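Local coordinates for Non-structural protein (Porcine reproductive and respiratory syndrome virus, PDB 3IFU) that acts as the zinc-binding, papain-like cysteine leader protease at the start of the viral polyprotein and probably suppresses host interferon-beta production, at residues 84-88 with 89-93; 113-116 with 117-121. One frame throughout, in Å; residues are numbered along the deposited sequence.

Running from the N terminus, the chain meets interaction 1 where helix 81-87 ends and a short loop leads on to helix 94-108. Interaction 2 comes later, in helix 113-118 and the turn that closes it. The two lie in series, each a local closure of a helix end, and neither nests in nor crosses the other. They nevertheless touch in space: I84 CG2 packs 3.6 Å from V121 CG2, and I84 also meets L116 and L119. Helix 94-108 joins both, since its R97 touches T88 and S89 and makes a weak hydrogen bond to L119 O. Together they tie three helices of the cysteine proteinase region.

Interaction 1. Residues 84-88 with 89-93; sequences IARMT and SGNLN
The R86 side chain folds forward over the end of its own helix and lies alongside S89 and G90, so that its guanidinium meets two successive carbonyls of the departing chain. Although its CB points away from 89-93, CG anti to the backbone N (chi1 -165°) and bends at chi2 and chi3 bring the head group back. NH2 of R86 makes a weak bond to G90 O at 3.1 Å, with that oxygen at the guanidinium edge, near its plane. NH1 of R86 adds a longer, weak bond to S89 O, 3.5 Å away.

S89 does the tighter work. Its OG donates to A85 O at 2.8 Å, approaching 31° out of the carbonyl plane. The backbone N of S89 is also near A85 O but badly angled; with chi1 near 60°, OG is the atom that bonds it. A85 O also receives a weak bond from T88 N. Outside the pair, F94 of helix 94-108 touches both R86 and S89, while N161 of the second subunit packs on R86.

At the last turn of helix 81-87 the S89 hydroxyl thus adds a bond to A85 O beside a weak backbone bond, and R86 reaches the departing chain through two weak bonds to S89 O and G90 O. Its positive charge lies near the C-terminal end of the helix, where it would probably be favourable to the helix dipole.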
loop_
_atom_site.group_PDB
_atom_site.type_symbol
_atom_site.label_atom_id
_atom_site.label_comp_id
_atom_site.label_asym_id
_atom_site.label_seq_id
_atom_site.Cartn_x
_atom_site.Cartn_y
_atom_site.Cartn_z
ATOM N N ILE A 84 -7.311 -0.047 -7.255
ATOM C CA ILE A 84 -7.442 -0.247 -8.699
ATOM C C ILE A 84 -6.739 0.880 -9.456
ATOM O O ILE A 84 -6.084 0.643 -10.464
ATOM C CB ILE A 84 -8.928 -0.310 -9.142
ATOM C CG1 ILE A 84 -9.577 -1.591 -8.614
ATOM C CG2 ILE A 84 -9.019 -0.247 -10.652
ATOM C CD1 ILE A 84 -11.082 -1.625 -8.749
ATOM N N ALA A 85 -6.867 2.102 -8.963
ATOM C CA ALA A 85 -6.217 3.226 -9.613
ATOM C C ALA A 85 -4.693 3.158 -9.476
ATOM O O ALA A 85 -3.976 3.411 -10.442
ATOM C CB ALA A 85 -6.740 4.538 -9.044
ATOM N N ARG A 86 -4.189 2.815 -8.292
ATOM C CA ARG A 86 -2.741 2.755 -8.117
ATOM C C ARG A 86 -2.063 1.666 -8.926
ATOM O O ARG A 86 -1.005 1.894 -9.507
ATOM C CB ARG A 86 -2.339 2.551 -6.659
ATOM C CG ARG A 86 -0.856 2.856 -6.444
ATOM C CD ARG A 86 -0.676 4.352 -6.220
ATOM N NE ARG A 86 0.425 4.993 -6.947
ATOM C CZ ARG A 86 0.573 4.980 -8.269
ATOM N NH1 ARG A 86 -0.298 4.339 -9.036
ATOM N NH2 ARG A 86 1.561 5.660 -8.832
ATOM N N MET A 87 -2.659 0.480 -8.944
ATOM C CA MET A 87 -2.099 -0.650 -9.675
ATOM C C MET A 87 -2.283 -0.497 -11.173
ATOM O O MET A 87 -1.660 -1.197 -11.960
ATOM C CB MET A 87 -2.764 -1.948 -9.220
ATOM C CG MET A 87 -2.829 -2.115 -7.712
ATOM S SD MET A 87 -3.386 -3.747 -7.179
ATOM C CE MET A 87 -5.142 -3.594 -7.325
ATOM N N THR A 88 -3.125 0.447 -11.562
ATOM C CA THR A 88 -3.442 0.667 -12.965
ATOM C C THR A 88 -2.836 1.944 -13.584
ATOM O O THR A 88 -3.126 2.293 -14.729
ATOM C CB THR A 88 -5.000 0.609 -13.133
ATOM O OG1 THR A 88 -5.428 -0.759 -13.168
ATOM C CG2 THR A 88 -5.444 1.254 -14.374
ATOM N N SER A 89 -1.965 2.625 -12.843
ATOM C CA SER A 89 -1.330 3.840 -13.351
ATOM C C SER A 89 0.136 3.938 -12.942
ATOM O O SER A 89 0.632 3.120 -12.170
ATOM C CB SER A 89 -2.068 5.078 -12.842
ATOM O OG SER A 89 -2.055 5.127 -11.424
ATOM N N GLY A 90 0.822 4.948 -13.469
ATOM C CA GLY A 90 2.220 5.163 -13.138
ATOM C C GLY A 90 2.365 6.401 -12.271
ATOM O O GLY A 90 1.379 6.884 -11.713
ATOM N N ASN A 91 3.585 6.923 -12.157
ATOM C CA ASN A 91 3.837 8.113 -11.345
ATOM C C ASN A 91 3.208 9.371 -11.934
ATOM O O ASN A 91 2.461 10.076 -11.251
ATOM C CB ASN A 91 5.343 8.322 -11.158
ATOM C CG ASN A 91 5.882 7.615 -9.922
ATOM O OD1 ASN A 91 5.631 6.431 -9.704
ATOM N ND2 ASN A 91 6.635 8.346 -9.107
ATOM N N LEU A 92 3.515 9.655 -13.195
ATOM C CA LEU A 92 2.962 10.831 -13.865
ATOM C C LEU A 92 1.773 10.344 -14.678
ATOM O O LEU A 92 1.848 10.271 -15.903
ATOM C CB LEU A 92 4.008 11.461 -14.799
ATOM C CG LEU A 92 5.410 11.823 -14.277
ATOM C CD1 LEU A 92 5.299 12.585 -12.954
ATOM C CD2 LEU A 92 6.242 10.556 -14.095
ATOM N N ASN A 93 0.679 10.016 -13.994
ATOM C CA ASN A 93 -0.509 9.482 -14.654
ATOM C C ASN A 93 -1.607 9.184 -13.627
ATOM O O ASN A 93 -2.790 9.108 -13.969
ATOM C CB ASN A 93 -0.113 8.187 -15.384
ATOM C CG ASN A 93 -1.226 7.620 -16.247
ATOM O OD1 ASN A 93 -1.932 8.359 -16.938
ATOM N ND2 ASN A 93 -1.372 6.293 -16.232
#

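Interaction 2. Residues 113-116 with 117-121; sequences PTVL and KTLQV
L116 and V121 meet on the buried side of helix 113-118, where L116 CD2 lies 3.9 Å from V121 CG2 and the two side chains run at a slant to each other. Behind them the backbone closes a Schellman motif. V121 N donates to L116 O at 3.1 Å in an almost straight bond. Q120, at positive phi, sends its N to K117 O at 2.9 Å. Helix 81-87 packs on this face, and C174 lies against L116. V115 CG1 and L119 CD1, 4.3 Å apart, add a looser apolar touch.

The other side belongs to exposed T114, K117 and T118. T118 holds T114 O twice, with N and OG1 each 3.0 Å from it and coming from opposite faces of the carbonyl plane; chi1 of -57° sets OG1 beside its own N. K117 runs out extended, its CG passing 3.1 Å from P113 O.

The side chains thus add to the routine backbone bonds of the turn: on the buried side the apolar C3–C'' contact that accompanies the Schellman motif, and on the solvent side a second bond to T114 O from the threonine hydroxyl.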
loop_
_atom_site.group_PDB
_atom_site.type_symbol
_atom_site.label_atom_id
_atom_site.label_comp_id
_atom_site.label_asym_id
_atom_site.label_seq_id
_atom_site.Cartn_x
_atom_site.Cartn_y
_atom_site.Cartn_z
ATOM N N PRO A 113 -17.522 -7.445 -13.084
ATOM C CA PRO A 113 -16.549 -7.855 -14.105
ATOM C C PRO A 113 -16.539 -6.884 -15.282
ATOM O O PRO A 113 -15.497 -6.619 -15.885
ATOM C CB PRO A 113 -17.037 -9.240 -14.512
ATOM C CG PRO A 113 -17.608 -9.769 -13.244
ATOM C CD PRO A 113 -18.382 -8.580 -12.702
ATOM N N THR A 114 -17.712 -6.350 -15.597
ATOM C CA THR A 114 -17.847 -5.415 -16.696
ATOM C C THR A 114 -17.159 -4.085 -16.390
ATOM O O THR A 114 -16.512 -3.505 -17.263
ATOM C CB THR A 114 -19.339 -5.195 -17.030
ATOM O OG1 THR A 114 -19.856 -6.373 -17.666
ATOM C CG2 THR A 114 -19.522 -3.997 -17.940
ATOM N N VAL A 115 -17.287 -3.605 -15.156
ATOM C CA VAL A 115 -16.651 -2.350 -14.774
ATOM C C VAL A 115 -15.134 -2.529 -14.709
ATOM O O VAL A 115 -14.384 -1.579 -14.930
ATOM C CB VAL A 115 -17.169 -1.842 -13.414
ATOM C CG1 VAL A 115 -16.367 -0.629 -12.965
ATOM C CG2 VAL A 115 -18.623 -1.454 -13.536
ATOM N N LEU A 116 -14.682 -3.741 -14.409
ATOM C CA LEU A 116 -13.248 -4.000 -14.353
ATOM C C LEU A 116 -12.692 -4.078 -15.775
ATOM O O LEU A 116 -11.543 -3.719 -16.022
ATOM C CB LEU A 116 -12.960 -5.297 -13.589
ATOM C CG LEU A 116 -13.253 -5.276 -12.086
ATOM C CD1 LEU A 116 -13.034 -6.656 -11.489
ATOM C CD2 LEU A 116 -12.361 -4.257 -11.408
ATOM N N LYS A 117 -13.514 -4.547 -16.710
ATOM C CA LYS A 117 -13.108 -4.637 -18.109
ATOM C C LYS A 117 -13.012 -3.230 -18.684
ATOM O O LYS A 117 -12.067 -2.915 -19.396
ATOM C CB LYS A 117 -14.114 -5.459 -18.917
ATOM C CG LYS A 117 -14.088 -6.939 -18.587
ATOM C CD LYS A 117 -15.245 -7.689 -19.243
ATOM C CE LYS A 117 -15.202 -9.190 -18.919
ATOM N NZ LYS A 117 -16.413 -9.908 -19.424
ATOM N N THR A 118 -13.992 -2.388 -18.370
ATOM C CA THR A 118 -13.999 -1.004 -18.847
ATOM C C THR A 118 -12.736 -0.288 -18.344
ATOM O O THR A 118 -12.152 0.550 -19.043
ATOM C CB THR A 118 -15.258 -0.238 -18.338
ATOM O OG1 THR A 118 -16.442 -0.926 -18.755
ATOM C CG2 THR A 118 -15.294 1.174 -18.893
ATOM N N LEU A 119 -12.321 -0.642 -17.131
ATOM C CA LEU A 119 -11.141 -0.060 -16.505
ATOM C C LEU A 119 -9.856 -0.775 -16.919
ATOM O O LEU A 119 -8.769 -0.419 -16.461
ATOM C CB LEU A 119 -11.282 -0.093 -14.981
ATOM C CG LEU A 119 -12.344 0.824 -14.376
ATOM C CD1 LEU A 119 -12.300 0.715 -12.870
ATOM C CD2 LEU A 119 -12.089 2.261 -14.813
ATOM N N GLN A 120 -9.988 -1.786 -17.776
ATOM C CA GLN A 120 -8.837 -2.539 -18.273
ATOM C C GLN A 120 -7.875 -2.920 -17.169
ATOM O O GLN A 120 -6.659 -2.779 -17.313
ATOM C CB GLN A 120 -8.092 -1.717 -19.314
ATOM C CG GLN A 120 -8.839 -1.537 -20.602
ATOM C CD GLN A 120 -8.269 -0.411 -21.421
ATOM O OE1 GLN A 120 -8.553 -0.291 -22.614
ATOM N NE2 GLN A 120 -7.466 0.438 -20.782
ATOM N N VAL A 121 -8.428 -3.401 -16.066
ATOM C CA VAL A 121 -7.627 -3.807 -14.927
ATOM C C VAL A 121 -6.668 -4.938 -15.297
ATOM O O VAL A 121 -5.487 -4.913 -14.926
ATOM C CB VAL A 121 -8.552 -4.226 -13.770
ATOM C CG1 VAL A 121 -7.837 -5.154 -12.811
ATOM C CG2 VAL A 121 -9.026 -2.986 -13.047
#